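PDB 3UTN: thiosulfate sulfurtransferase TUM1 from Saccharomyces cerevisiae, which transfers sulfur, accepting persulfide sulfur from NFS1 and passing it to UBA4 in the pathway that 2-thiolates the wobble uridine of tRNAs. Local coordinates for residues Pro74-Phe78 / Phe166-Pro170; Phe79-Ser85 / Val100-Met105; Trp54-Trp59 / Arg121-Ser126; Leu144-Gln150 / Thr247-Glu252. All blocks are in the same frame, centred on the assembly; numbering follows the deposited sequence. Where two conformers were deposited one is given.

Contact 1 of 4, residues Pro74-Phe78 / Phe166-Pro170; sequences PNSIF and FSPYP
Phe78 and Phe166 meet at the rim of the N-terminal rhodanese domain, where the edge strand 77-78 of the parallel sheet is joined by the irregular chain that follows helix 148-153. Phe78 N donates to Phe166 O in a nearly straight bond that is very short in the model (2.5 Å), so its exact length is doubtful, while Ile77 CA approaches that same oxygen in a CA-H...O contact. With CG of Phe78 anti to the backbone N (chi1 174°), the two phenylalanine side chains run side by side in the same direction, and Phe78 CD2 comes over one face of the Phe166 ring, 3.5 Å from Phe166 CD1. Their planes are inclined at 41°, neither stacked nor edge-to-face. Further along, the CG2 branch of Ile77 lies in the plane of the Tyr169 ring, at its edge, 3.4 Å from Tyr169 CD2. Pro168 CG lies over one face of the tyrosine, toward its rim. Ser167 OG receives Tyr169 N at 3.0 Å in an ST turn, and has a second partner in Leu108 O. Through its backbone Ile77 pairs with Pro49 and Asp51 of strand 47-51, whereas Phe78 and Phe166 both reach helix 63-69, touching Lys64.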
loop_
_atom_site.group_PDB
_atom_site.type_symbol
_atom_site.label_atom_id
_atom_site.label_comp_id
_atom_site.label_asym_id
_atom_site.label_seq_id
_atom_site.Cartn_x
_atom_site.Cartn_y
_atom_site.Cartn_z
ATOM N N PRO A 74 -3.366 20.794 0.887
ATOM C CA PRO A 74 -4.300 21.492 1.755
ATOM C C PRO A 74 -5.358 20.544 2.306
ATOM O O PRO A 74 -5.787 19.631 1.610
ATOM C CB PRO A 74 -4.935 22.508 0.812
ATOM C CG PRO A 74 -3.823 22.857 -0.119
ATOM C CD PRO A 74 -3.096 21.557 -0.347
ATOM N N ASN A 75 -5.751 20.758 3.556
ATOM C CA ASN A 75 -6.861 20.034 4.165
ATOM C C ASN A 75 -6.533 18.579 4.418
ATOM O O ASN A 75 -7.423 17.765 4.653
ATOM C CB ASN A 75 -8.113 20.149 3.294
ATOM C CG ASN A 75 -8.370 21.567 2.842
ATOM O OD1 ASN A 75 -8.217 22.508 3.616
ATOM N ND2 ASN A 75 -8.744 21.729 1.582
ATOM N N SER A 76 -5.245 18.263 4.366
ATOM C CA SER A 76 -4.783 16.908 4.594
ATOM C C SER A 76 -5.071 16.464 6.003
ATOM O O SER A 76 -5.024 17.255 6.931
ATOM C CB SER A 76 -3.287 16.791 4.375
ATOM O OG SER A 76 -2.975 16.785 3.000
ATOM N N ILE A 77 -5.365 15.188 6.145
ATOM C CA ILE A 77 -5.286 14.571 7.428
ATOM C C ILE A 77 -4.044 13.732 7.317
ATOM O O ILE A 77 -3.553 13.434 6.215
ATOM C CB ILE A 77 -6.489 13.679 7.744
ATOM C CG1 ILE A 77 -6.620 12.569 6.696
ATOM C CG2 ILE A 77 -7.741 14.528 7.851
ATOM C CD1 ILE A 77 -7.677 11.550 7.017
ATOM N N PHE A 78 -3.516 13.368 8.463
ATOM C CA PHE A 78 -2.437 12.451 8.484
ATOM C C PHE A 78 -3.026 11.098 8.797
ATOM O O PHE A 78 -3.788 10.951 9.743
ATOM C CB PHE A 78 -1.435 12.848 9.542
ATOM C CG PHE A 78 -0.353 11.853 9.724
ATOM C CD1 PHE A 78 0.610 11.672 8.737
ATOM C CD2 PHE A 78 -0.302 11.078 10.872
ATOM C CE1 PHE A 78 1.613 10.740 8.898
ATOM C CE2 PHE A 78 0.706 10.149 11.039
ATOM C CZ PHE A 78 1.660 9.979 10.051
ATOM N N PHE A 166 -3.179 16.234 13.295
ATOM C CA PHE A 166 -3.096 15.278 12.204
ATOM C C PHE A 166 -4.326 15.345 11.355
ATOM O O PHE A 166 -4.456 14.632 10.366
ATOM C CB PHE A 166 -2.895 13.881 12.745
ATOM C CG PHE A 166 -1.578 13.704 13.392
ATOM C CD1 PHE A 166 -0.423 14.085 12.727
ATOM C CD2 PHE A 166 -1.486 13.191 14.668
ATOM C CE1 PHE A 166 0.806 13.937 13.325
ATOM C CE2 PHE A 166 -0.257 13.041 15.271
ATOM C CZ PHE A 166 0.888 13.418 14.596
ATOM N N SER A 167 -5.232 16.218 11.763
ATOM C CA SER A 167 -6.420 16.492 11.005
ATOM C C SER A 167 -6.907 17.867 11.386
ATOM O O SER A 167 -6.925 18.208 12.559
ATOM C CB SER A 167 -7.502 15.480 11.315
ATOM O OG SER A 167 -8.706 15.885 10.694
ATOM N N PRO A 168 -7.311 18.656 10.389
ATOM C CA PRO A 168 -7.922 19.954 10.640
ATOM C C PRO A 168 -9.420 19.815 10.870
ATOM O O PRO A 168 -10.103 20.805 11.117
ATOM C CB PRO A 168 -7.671 20.694 9.333
ATOM C CG PRO A 168 -7.722 19.613 8.301
ATOM C CD PRO A 168 -7.116 18.404 8.950
ATOM N N TYR A 169 -9.920 18.589 10.792
ATOM C CA TYR A 169 -11.346 18.355 10.837
ATOM C C TYR A 169 -11.765 17.978 12.232
ATOM O O TYR A 169 -11.012 17.311 12.935
ATOM C CB TYR A 169 -11.734 17.257 9.850
ATOM C CG TYR A 169 -11.247 17.554 8.462
ATOM C CD1 TYR A 169 -11.819 18.574 7.706
ATOM C CD2 TYR A 169 -10.196 16.841 7.916
ATOM C CE1 TYR A 169 -11.360 18.863 6.435
ATOM C CE2 TYR A 169 -9.728 17.125 6.647
ATOM C CZ TYR A 169 -10.314 18.132 5.915
ATOM O OH TYR A 169 -9.849 18.400 4.658
ATOM N N PRO A 170 -12.969 18.412 12.644
ATOM C CA PRO A 170 -13.470 17.974 13.938
ATOM C C PRO A 170 -13.646 16.467 13.905
ATOM O O PRO A 170 -13.868 15.893 12.838
ATOM C CB PRO A 170 -14.835 18.661 14.035
ATOM C CG PRO A 170 -15.244 18.909 12.621
ATOM C CD PRO A 170 -13.959 19.217 11.907
#

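Contact 2 of 4, residues Phe79-Ser85 / Val100-Met105; sequences FDIDAIS and VFDDAM
Ile84 and Ala104 form the centre of an apolar seam that packs the loop after strand 77-78 against helix 98-107, the next helix of the N-terminal rhodanese domain. The Ile84 side chain is spread over the helix surface: with CG2 anti to the backbone N and CG1 anti to the carbonyl carbon (chi1 -43°), both branches lean on the Ala104 methyl. CG1 of Ile84 is pressed to 3.4 Å from Ala104 CB, a close fit for two carbons, and Ile84 CG2 continues to Phe101 CD1 at 4.0 Å. Its far end, CD1, sits over the centre of the Phe79 ring. Met105 is bent at chi2 and chi3, which brings its CE methyl to Phe79 CE2 at 3.5 Å, while its CG lies over one face of Phe101, toward the rim. The Phe79 and Phe101 side chains cross at about a right angle, Phe101 CE1 arriving at the Phe79 edge. Cutting Ile84 back to an alanine is likely to open a gap between the Ala104 methyl and the Phe79 face and allow that ring to shift. Leu134 of helix 127-136 touches Phe79, Phe101 and Met105. The loop is held in shape by Asp80, whose OD1 takes Ala83 N at 3.0 Å in an Asx motif. At the start of the helical segment, Val100 CG1 faces two loop carbonyls, 3.5 Å from Ala83 O and 3.6 Å from Ser85 O.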
loop_
_atom_site.group_PDB
_atom_site.type_symbol
_atom_site.label_atom_id
_atom_site.label_comp_id
_atom_site.label_asym_id
_atom_site.label_seq_id
_atom_site.Cartn_x
_atom_site.Cartn_y
_atom_site.Cartn_z
ATOM N N PHE A 79 -2.684 10.121 7.977
ATOM C CA PHE A 79 -3.106 8.761 8.208
ATOM C C PHE A 79 -1.911 8.047 8.780
ATOM O O PHE A 79 -0.924 7.805 8.087
ATOM C CB PHE A 79 -3.534 8.113 6.904
ATOM C CG PHE A 79 -4.075 6.726 7.059
ATOM C CD1 PHE A 79 -3.218 5.644 7.207
ATOM C CD2 PHE A 79 -5.445 6.497 7.034
ATOM C CE1 PHE A 79 -3.713 4.358 7.334
ATOM C CE2 PHE A 79 -5.948 5.211 7.160
ATOM C CZ PHE A 79 -5.081 4.142 7.307
ATOM N N ASP A 80 -2.005 7.717 10.053
ATOM C CA ASP A 80 -0.922 7.057 10.721
ATOM C C ASP A 80 -0.946 5.581 10.379
ATOM O O ASP A 80 -1.692 4.803 10.968
ATOM C CB ASP A 80 -1.014 7.272 12.222
ATOM C CG ASP A 80 0.266 6.925 12.923
ATOM O OD1 ASP A 80 0.975 6.023 12.439
ATOM O OD2 ASP A 80 0.563 7.552 13.949
ATOM N N ILE A 81 -0.115 5.216 9.411
ATOM C CA ILE A 81 0.033 3.837 8.965
ATOM C C ILE A 81 0.262 2.905 10.149
ATOM O O ILE A 81 -0.292 1.809 10.199
ATOM C CB ILE A 81 1.196 3.732 7.944
ATOM C CG1 ILE A 81 0.766 4.322 6.595
ATOM C CG2 ILE A 81 1.706 2.307 7.799
ATOM C CD1 ILE A 81 -0.385 3.611 5.917
ATOM N N ASP A 82 1.060 3.363 11.107
ATOM C CA ASP A 82 1.385 2.562 12.280
ATOM C C ASP A 82 0.211 2.429 13.226
ATOM O O ASP A 82 -0.100 1.329 13.669
ATOM C CB ASP A 82 2.567 3.163 13.023
ATOM C CG ASP A 82 3.834 3.086 12.234
ATOM O OD1 ASP A 82 4.033 2.082 11.523
ATOM O OD2 ASP A 82 4.636 4.030 12.323
ATOM N N ALA A 83 -0.421 3.552 13.545
ATOM C CA ALA A 83 -1.524 3.562 14.496
ATOM C C ALA A 83 -2.755 2.902 13.909
ATOM O O ALA A 83 -3.473 2.193 14.605
ATOM C CB ALA A 83 -1.832 4.980 14.938
ATOM N N ILE A 84 -2.986 3.117 12.620
ATOM C CA ILE A 84 -4.155 2.561 11.956
ATOM C C ILE A 84 -3.776 1.212 11.365
ATOM O O ILE A 84 -3.771 0.993 10.154
ATOM C CB ILE A 84 -4.737 3.528 10.919
ATOM C CG1 ILE A 84 -4.744 4.946 11.501
ATOM C CG2 ILE A 84 -6.128 3.073 10.498
ATOM C CD1 ILE A 84 -5.020 6.050 10.510
ATOM N N SER A 85 -3.430 0.312 12.270
ATOM C CA SER A 85 -3.027 -1.021 11.929
ATOM C C SER A 85 -3.443 -1.866 13.112
ATOM O O SER A 85 -3.898 -1.335 14.133
ATOM C CB SER A 85 -1.512 -1.087 11.740
ATOM O OG SER A 85 -0.844 -0.771 12.945
ATOM N N VAL A 100 -10.336 0.042 15.113
ATOM C CA VAL A 100 -9.153 0.891 15.008
ATOM C C VAL A 100 -9.295 1.787 13.782
ATOM O O VAL A 100 -9.068 2.988 13.859
ATOM C CB VAL A 100 -7.850 0.065 14.968
ATOM C CG1 VAL A 100 -6.683 0.888 14.434
ATOM C CG2 VAL A 100 -7.529 -0.460 16.360
ATOM N N PHE A 101 -9.720 1.209 12.666
ATOM C CA PHE A 101 -9.894 1.996 11.467
ATOM C C PHE A 101 -10.939 3.089 11.641
ATOM O O PHE A 101 -10.662 4.251 11.388
ATOM C CB PHE A 101 -10.267 1.138 10.277
ATOM C CG PHE A 101 -10.453 1.936 9.035
ATOM C CD1 PHE A 101 -9.347 2.346 8.296
ATOM C CD2 PHE A 101 -11.726 2.326 8.626
ATOM C CE1 PHE A 101 -9.511 3.100 7.151
ATOM C CE2 PHE A 101 -11.892 3.079 7.481
ATOM C CZ PHE A 101 -10.782 3.468 6.744
ATOM N N ASP A 102 -12.139 2.702 12.066
ATOM C CA ASP A 102 -13.226 3.652 12.258
ATOM C C ASP A 102 -12.848 4.730 13.249
ATOM O O ASP A 102 -13.102 5.907 13.012
ATOM C CB ASP A 102 -14.488 2.935 12.719
ATOM C CG ASP A 102 -15.087 2.085 11.636
ATOM O OD1 ASP A 102 -14.635 2.203 10.474
ATOM O OD2 ASP A 102 -16.001 1.295 11.943
ATOM N N ASP A 103 -12.229 4.316 14.351
ATOM C CA ASP A 103 -11.787 5.248 15.376
ATOM C C ASP A 103 -10.780 6.208 14.799
ATOM O O ASP A 103 -10.867 7.402 15.035
ATOM C CB ASP A 103 -11.205 4.505 16.576
ATOM C CG ASP A 103 -12.276 3.807 17.388
ATOM O OD1 ASP A 103 -13.465 4.047 17.103
ATOM O OD2 ASP A 103 -11.935 3.019 18.292
ATOM N N ALA A 104 -9.844 5.676 14.021
ATOM C CA ALA A 104 -8.862 6.502 13.344
ATOM C C ALA A 104 -9.570 7.514 12.463
ATOM O O ALA A 104 -9.344 8.712 12.584
ATOM C CB ALA A 104 -7.924 5.640 12.522
ATOM N N MET A 105 -10.445 7.025 11.589
ATOM C CA MET A 105 -11.195 7.890 10.693
ATOM C C MET A 105 -11.969 8.930 11.478
ATOM O O MET A 105 -11.952 10.113 11.146
ATOM C CB MET A 105 -12.156 7.073 9.843
ATOM C CG MET A 105 -11.491 6.121 8.879
ATOM S SD MET A 105 -10.248 6.937 7.870
ATOM C CE MET A 105 -8.761 6.477 8.754
#

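Contact 3 of 4, residues Trp54-Trp59 / Arg121-Ser126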
loop_
_atom_site.group_PDB
_atom_site.type_symbol
_atom_site.label_atom_id
_atom_site.label_comp_id
_atom_site.label_asym_id
_atom_site.label_seq_id
_atom_site.Cartn_x
_atom_site.Cartn_y
_atom_site.Cartn_z
ATOM N N TRP A 54 4.788 7.387 5.757
ATOM C CA TRP A 54 5.338 6.515 6.731
ATOM C C TRP A 54 6.709 6.254 6.227
ATOM O O TRP A 54 6.914 6.063 5.033
ATOM C CB TRP A 54 4.513 5.251 6.807
ATOM C CG TRP A 54 5.094 4.255 7.753
ATOM C CD1 TRP A 54 4.814 4.102 9.103
ATOM C CD2 TRP A 54 6.099 3.248 7.448
ATOM N NE1 TRP A 54 5.557 3.087 9.637
ATOM C CE2 TRP A 54 6.351 2.533 8.697
ATOM C CE3 TRP A 54 6.790 2.873 6.301
ATOM C CZ2 TRP A 54 7.261 1.492 8.776
ATOM C CZ3 TRP A 54 7.702 1.821 6.394
ATOM C CH2 TRP A 54 7.929 1.146 7.602
ATOM N N TYR A 55 7.663 6.265 7.141
ATOM C CA TYR A 55 9.048 6.142 6.773
ATOM C C TYR A 55 9.622 4.885 7.354
ATOM O O TYR A 55 9.189 4.436 8.403
ATOM C CB TYR A 55 9.820 7.321 7.325
ATOM C CG TYR A 55 9.411 8.636 6.739
ATOM C CD1 TYR A 55 9.392 8.826 5.361
ATOM C CD2 TYR A 55 9.080 9.703 7.557
ATOM C CE1 TYR A 55 9.042 10.045 4.815
ATOM C CE2 TYR A 55 8.732 10.925 7.023
ATOM C CZ TYR A 55 8.719 11.087 5.653
ATOM O OH TYR A 55 8.368 12.287 5.120
ATOM N N LEU A 56 10.593 4.311 6.657
ATOM C CA LEU A 56 11.412 3.291 7.265
ATOM C C LEU A 56 12.131 3.977 8.403
ATOM O O LEU A 56 12.715 5.039 8.199
ATOM C CB LEU A 56 12.417 2.739 6.263
ATOM C CG LEU A 56 11.841 1.919 5.116
ATOM C CD1 LEU A 56 12.979 1.380 4.264
ATOM C CD2 LEU A 56 10.978 0.784 5.646
ATOM N N PRO A 57 12.049 3.404 9.615
ATOM C CA PRO A 57 12.781 3.952 10.752
ATOM C C PRO A 57 14.245 4.196 10.423
ATOM O O PRO A 57 14.834 5.143 10.937
ATOM C CB PRO A 57 12.635 2.862 11.807
ATOM C CG PRO A 57 11.288 2.292 11.524
ATOM C CD PRO A 57 11.154 2.304 10.025
ATOM N N SER A 58 14.814 3.368 9.547
ATOM C CA SER A 58 16.192 3.550 9.093
ATOM C C SER A 58 16.432 4.945 8.514
ATOM O O SER A 58 17.543 5.460 8.575
ATOM C CB SER A 58 16.566 2.485 8.057
ATOM O OG SER A 58 15.732 2.572 6.913
ATOM N N TRP A 59 15.390 5.557 7.959
ATOM C CA TRP A 59 15.525 6.879 7.354
ATOM C C TRP A 59 15.644 7.995 8.345
ATOM O O TRP A 59 15.996 9.114 7.971
ATOM C CB TRP A 59 14.368 7.170 6.412
ATOM C CG TRP A 59 14.261 6.198 5.269
ATOM C CD1 TRP A 59 15.262 5.383 4.744
ATOM C CD2 TRP A 59 13.079 5.928 4.450
ATOM N NE1 TRP A 59 14.785 4.638 3.699
ATOM C CE2 TRP A 59 13.483 4.919 3.467
ATOM C CE3 TRP A 59 11.775 6.401 4.433
ATOM C CZ2 TRP A 59 12.601 4.421 2.521
ATOM C CZ3 TRP A 59 10.894 5.887 3.477
ATOM C CH2 TRP A 59 11.297 4.924 2.545
ATOM N N ARG A 121 4.895 11.186 1.477
ATOM C CA ARG A 121 6.002 12.032 1.084
ATOM C C ARG A 121 7.083 11.258 0.379
ATOM O O ARG A 121 7.969 11.845 -0.227
ATOM C CB ARG A 121 6.568 12.742 2.297
ATOM C CG ARG A 121 5.544 13.658 2.905
ATOM C CD ARG A 121 6.044 14.308 4.168
ATOM N NE ARG A 121 4.978 15.126 4.717
ATOM C CZ ARG A 121 4.633 16.318 4.244
ATOM N NH1 ARG A 121 5.281 16.841 3.217
ATOM N NH2 ARG A 121 3.639 16.984 4.803
ATOM N N VAL A 122 7.013 9.938 0.463
ATOM C CA VAL A 122 8.056 9.107 -0.114
ATOM C C VAL A 122 7.808 8.935 -1.599
ATOM O O VAL A 122 8.709 9.118 -2.417
ATOM C CB VAL A 122 8.143 7.745 0.589
ATOM C CG1 VAL A 122 9.176 6.851 -0.089
ATOM C CG2 VAL A 122 8.497 7.954 2.047
ATOM N N GLY A 123 6.573 8.609 -1.942
ATOM C CA GLY A 123 6.209 8.388 -3.321
ATOM C C GLY A 123 5.664 6.996 -3.455
ATOM O O GLY A 123 6.405 6.055 -3.725
ATOM N N ASN A 124 4.365 6.862 -3.231
ATOM C CA ASN A 124 3.699 5.575 -3.374
ATOM C C ASN A 124 4.381 4.507 -2.576
ATOM O O ASN A 124 4.661 3.412 -3.062
ATOM C CB ASN A 124 3.632 5.190 -4.833
ATOM C CG ASN A 124 2.688 6.064 -5.579
ATOM O OD1 ASN A 124 1.598 6.334 -5.091
ATOM N ND2 ASN A 124 3.088 6.522 -6.749
ATOM N N PHE A 125 4.658 4.859 -1.337
ATOM C CA PHE A 125 5.364 3.983 -0.462
ATOM C C PHE A 125 4.387 3.424 0.550
ATOM O O PHE A 125 4.147 2.235 0.576
ATOM C CB PHE A 125 6.482 4.747 0.212
ATOM C CG PHE A 125 7.356 3.897 1.068
ATOM C CD1 PHE A 125 7.366 4.064 2.440
ATOM C CD2 PHE A 125 8.176 2.928 0.501
ATOM C CE1 PHE A 125 8.176 3.280 3.243
ATOM C CE2 PHE A 125 8.990 2.139 1.297
ATOM C CZ PHE A 125 8.990 2.317 2.672
ATOM N N SER A 126 3.813 4.296 1.364
ATOM C CA SER A 126 2.832 3.882 2.354
ATOM C C SER A 126 1.449 4.319 1.925
ATOM O O SER A 126 0.443 3.819 2.419
ATOM C CB SER A 126 3.166 4.522 3.689
ATOM O OG SER A 126 3.332 5.921 3.533
HETATM O O HOH W 1 5.532 7.288 2.928
#
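Phe125 joins Trp54 and Trp59 in an aromatic cluster where two loops at the C-terminal ends of strands 47-51 and 115-119 meet in the N-terminal rhodanese domain. Three partners use different parts of the Phe125 ring. Over one face, toward the rim, comes Trp59 CH2, 3.5 Å from Phe125 CZ, with the two planes inclined at 42°. Trp54 CE3 lies 3.4 Å from Phe125 CE1; the planes are 18° apart, but the rings lie rim to rim and neither covers the other. Leu56 CD2 adds an aliphatic contact at the ring edge. Val122 uses its CG2 methyl, which touches both Trp59 CZ3 and the edge of the Tyr55 ring at Tyr55 CE1, 3.5 Å from each.

Behind this shell, Leu56 CB, from the same loop, lies over the centre of the Trp59 ring. Tyr55 OH passes close to Arg121 CD, yet its polar partner is Asp66, while the Arg121 guanidinium reaches Pro71 O. The turn bearing Phe125 is shaped by Asp120, whose carboxylate receives the backbone N of Gly123, Phe125 and Ser126. The Phe125 side chain lies about 9 Å from that of the persulfide-forming Cys282, which places the cluster near the active site. Ser126 OG is turned between its backbone N and carbonyl carbon (chi1 52°), bonds to Ala52 O, and accepts a hydrogen bond from a water 2.7 Å away that in turn accepts from Trp54 N at 2.9 Å.

Contact 4 of 4, residues Leu144-Gln150 / Thr247-Glu252; sequences LLNNFNQ and TKTYPE
With CG of Asn146 anti to the backbone N (chi1 -172°) and CG of Asn147 turned between N and the carbonyl carbon (chi1 56°), the two amides reach different parts of the loop 247-252, joining the N-terminal rhodanese domain to the C-terminal one. Asn146 reads the backbone of Tyr250 with both ends of its amide: OD1 accepts from Tyr250 N at 2.7 Å, and ND2 donates to Tyr250 O, which lies in the amide plane. This paired grip fixes the rotation of the amide, and Asn124 ND2 gives OD1 a second donor. A leucine in place of Asn146 would probably leave the Tyr250 backbone N and O without these mates and weaken the hold between the domains. Thr247 O is gripped by two amides: Asn147 ND2 meets it almost straight at 2.6 Å, while Asn149 ND2, 3.0 Å away, comes from above the carbonyl plane. Asn147, preceded by a cis peptide bond, is also the N-cap of helix 148-153, its OD1 accepting from Gln150 N at 2.9 Å. Thus one side chain caps a helix and crosses the domain interface. Deeper in, Leu144 CD2 packs at 3.5 Å from Tyr250 CE2, and Tyr250 OH goes on to Ile290 O in helix 286-297. At the outer margin, a water accepts from Asn146 ND2 at 2.7 Å and donates to Glu252 OE1 at 3.0 Å.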
loop_
_atom_site.group_PDB
_atom_site.type_symbol
_atom_site.label_atom_id
_atom_site.label_comp_id
_atom_site.label_asym_id
_atom_site.label_seq_id
_atom_site.Cartn_x
_atom_site.Cartn_y
_atom_site.Cartn_z
ATOM N N LEU A 144 -5.534 7.550 -4.616
ATOM C CA LEU A 144 -4.167 7.519 -4.252
ATOM C C LEU A 144 -3.570 8.568 -5.128
ATOM O O LEU A 144 -3.559 8.429 -6.348
ATOM C CB LEU A 144 -3.571 6.165 -4.573
ATOM C CG LEU A 144 -2.089 6.077 -4.268
ATOM C CD1 LEU A 144 -1.887 6.356 -2.793
ATOM C CD2 LEU A 144 -1.580 4.708 -4.657
ATOM N N LEU A 145 -3.109 9.642 -4.507
ATOM C CA LEU A 145 -2.458 10.667 -5.268
ATOM C C LEU A 145 -1.232 10.035 -5.858
ATOM O O LEU A 145 -0.457 9.379 -5.163
ATOM C CB LEU A 145 -2.078 11.860 -4.410
ATOM C CG LEU A 145 -1.391 12.965 -5.214
ATOM C CD1 LEU A 145 -2.371 13.652 -6.148
ATOM C CD2 LEU A 145 -0.777 13.954 -4.258
ATOM N N ASN A 146 -1.069 10.226 -7.153
ATOM C CA ASN A 146 0.054 9.663 -7.830
ATOM C C ASN A 146 0.951 10.719 -8.468
ATOM O O ASN A 146 0.792 11.052 -9.626
ATOM C CB ASN A 146 -0.401 8.655 -8.870
ATOM C CG ASN A 146 0.754 7.919 -9.468
ATOM O OD1 ASN A 146 1.747 7.658 -8.785
ATOM N ND2 ASN A 146 0.657 7.601 -10.754
ATOM N N ASN A 147 1.879 11.261 -7.703
ATOM C CA ASN A 147 1.966 11.049 -6.275
ATOM C C ASN A 147 2.349 12.388 -5.701
ATOM O O ASN A 147 2.459 13.371 -6.434
ATOM C CB ASN A 147 3.000 9.980 -5.922
ATOM C CG ASN A 147 4.378 10.282 -6.480
ATOM O OD1 ASN A 147 4.654 11.386 -6.942
ATOM N ND2 ASN A 147 5.251 9.294 -6.435
ATOM N N PHE A 148 2.563 12.425 -4.399
ATOM C CA PHE A 148 2.891 13.658 -3.747
ATOM C C PHE A 148 4.223 14.212 -4.218
ATOM O O PHE A 148 4.399 15.421 -4.248
ATOM C CB PHE A 148 2.896 13.475 -2.250
ATOM C CG PHE A 148 2.893 14.754 -1.491
ATOM C CD1 PHE A 148 2.057 15.803 -1.867
ATOM C CD2 PHE A 148 3.698 14.904 -0.374
ATOM C CE1 PHE A 148 2.050 16.982 -1.148
ATOM C CE2 PHE A 148 3.686 16.078 0.351
ATOM C CZ PHE A 148 2.860 17.116 -0.035
ATOM N N ASN A 149 5.148 13.329 -4.584
ATOM C CA ASN A 149 6.426 13.755 -5.143
ATOM C C ASN A 149 6.202 14.649 -6.339
ATOM O O ASN A 149 6.742 15.748 -6.413
ATOM C CB ASN A 149 7.270 12.560 -5.571
ATOM C CG ASN A 149 7.875 11.822 -4.397
ATOM O OD1 ASN A 149 7.823 12.287 -3.261
ATOM N ND2 ASN A 149 8.466 10.671 -4.671
ATOM N N GLN A 150 5.383 14.171 -7.266
ATOM C CA GLN A 150 5.127 14.901 -8.492
ATOM C C GLN A 150 4.297 16.110 -8.179
ATOM O O GLN A 150 4.525 17.186 -8.713
ATOM C CB GLN A 150 4.426 14.008 -9.501
ATOM C CG GLN A 150 5.364 12.980 -10.089
ATOM C CD GLN A 150 6.521 13.621 -10.823
ATOM O OE1 GLN A 150 6.523 13.678 -12.046
ATOM N NE2 GLN A 150 7.510 14.116 -10.075
ATOM N N THR A 247 10.564 9.548 -9.486
ATOM C CA THR A 247 9.376 10.214 -8.962
ATOM C C THR A 247 8.540 9.282 -8.101
ATOM O O THR A 247 7.669 9.726 -7.362
ATOM C CB THR A 247 8.494 10.750 -10.099
ATOM O OG1 THR A 247 7.936 9.650 -10.830
ATOM C CG2 THR A 247 9.312 11.627 -11.050
ATOM N N LYS A 248 8.799 7.984 -8.219
ATOM C CA LYS A 248 8.057 6.957 -7.487
ATOM C C LYS A 248 6.573 6.966 -7.830
ATOM O O LYS A 248 5.757 6.420 -7.100
ATOM C CB LYS A 248 8.266 7.089 -5.972
ATOM C CG LYS A 248 9.720 7.102 -5.534
ATOM C CD LYS A 248 10.441 5.863 -6.031
ATOM C CE LYS A 248 11.907 5.884 -5.637
ATOM N NZ LYS A 248 12.625 4.784 -6.340
ATOM N N THR A 249 6.222 7.597 -8.943
ATOM C CA THR A 249 4.851 7.542 -9.391
ATOM C C THR A 249 4.607 6.163 -9.938
ATOM O O THR A 249 5.519 5.508 -10.459
ATOM C CB THR A 249 4.533 8.525 -10.526
ATOM O OG1 THR A 249 5.542 8.420 -11.538
ATOM C CG2 THR A 249 4.453 9.937 -10.004
ATOM N N TYR A 250 3.373 5.723 -9.806
ATOM C CA TYR A 250 2.916 4.633 -10.612
ATOM C C TYR A 250 2.886 5.158 -12.015
ATOM O O TYR A 250 2.429 6.276 -12.242
ATOM C CB TYR A 250 1.521 4.243 -10.225
ATOM C CG TYR A 250 1.478 3.483 -8.953
ATOM C CD1 TYR A 250 1.895 2.158 -8.908
ATOM C CD2 TYR A 250 1.015 4.080 -7.790
ATOM C CE1 TYR A 250 1.859 1.451 -7.728
ATOM C CE2 TYR A 250 0.958 3.377 -6.610
ATOM C CZ TYR A 250 1.385 2.069 -6.587
ATOM O OH TYR A 250 1.333 1.381 -5.422
ATOM N N PRO A 251 3.395 4.364 -12.959
ATOM C CA PRO A 251 3.230 4.709 -14.356
ATOM C C PRO A 251 1.753 4.842 -14.647
ATOM O O PRO A 251 0.922 4.308 -13.909
ATOM C CB PRO A 251 3.799 3.493 -15.080
ATOM C CG PRO A 251 4.803 2.948 -14.135
ATOM C CD PRO A 251 4.210 3.155 -12.777
ATOM N N GLU A 252 1.428 5.565 -15.704
ATOM C CA GLU A 252 0.044 5.740 -16.089
ATOM C C GLU A 252 -0.578 4.396 -16.403
ATOM O O GLU A 252 0.101 3.490 -16.877
ATOM C CB GLU A 252 -0.058 6.678 -17.287
ATOM C CG GLU A 252 0.320 8.107 -16.938
ATOM C CD GLU A 252 -0.512 8.652 -15.791
ATOM O OE1 GLU A 252 0.043 8.847 -14.689
ATOM O OE2 GLU A 252 -1.727 8.860 -15.983
HETATM O O HOH W 2 -1.409 8.696 -12.049
HETATM O O HOH W 3 1.356 10.854 -12.343
HETATM O O HOH W 4 6.441 10.396 -13.015
#

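Contacts 1, 2 and 3 fasten parts of the N-terminal rhodanese domain to one another, whereas contact 4 ties that domain to the C-terminal one. Contacts 2 and 3 are buried and chiefly apolar, the former aliphatic and aromatic against a helix, the latter an aromatic cluster; they touch where Ile81 meets Trp54. Contact 1 is partly exposed at the sheet edge, and its chain runs directly into contact 2. Contact 4, also partly buried, relies on asparagine amides and a bridging water. Contacts 1 and 4 reach the same sheet at different strands, 77-78 and 141-145. Asn124, from contact 3, reaches into contact 4, where it also donates to Lys248 O.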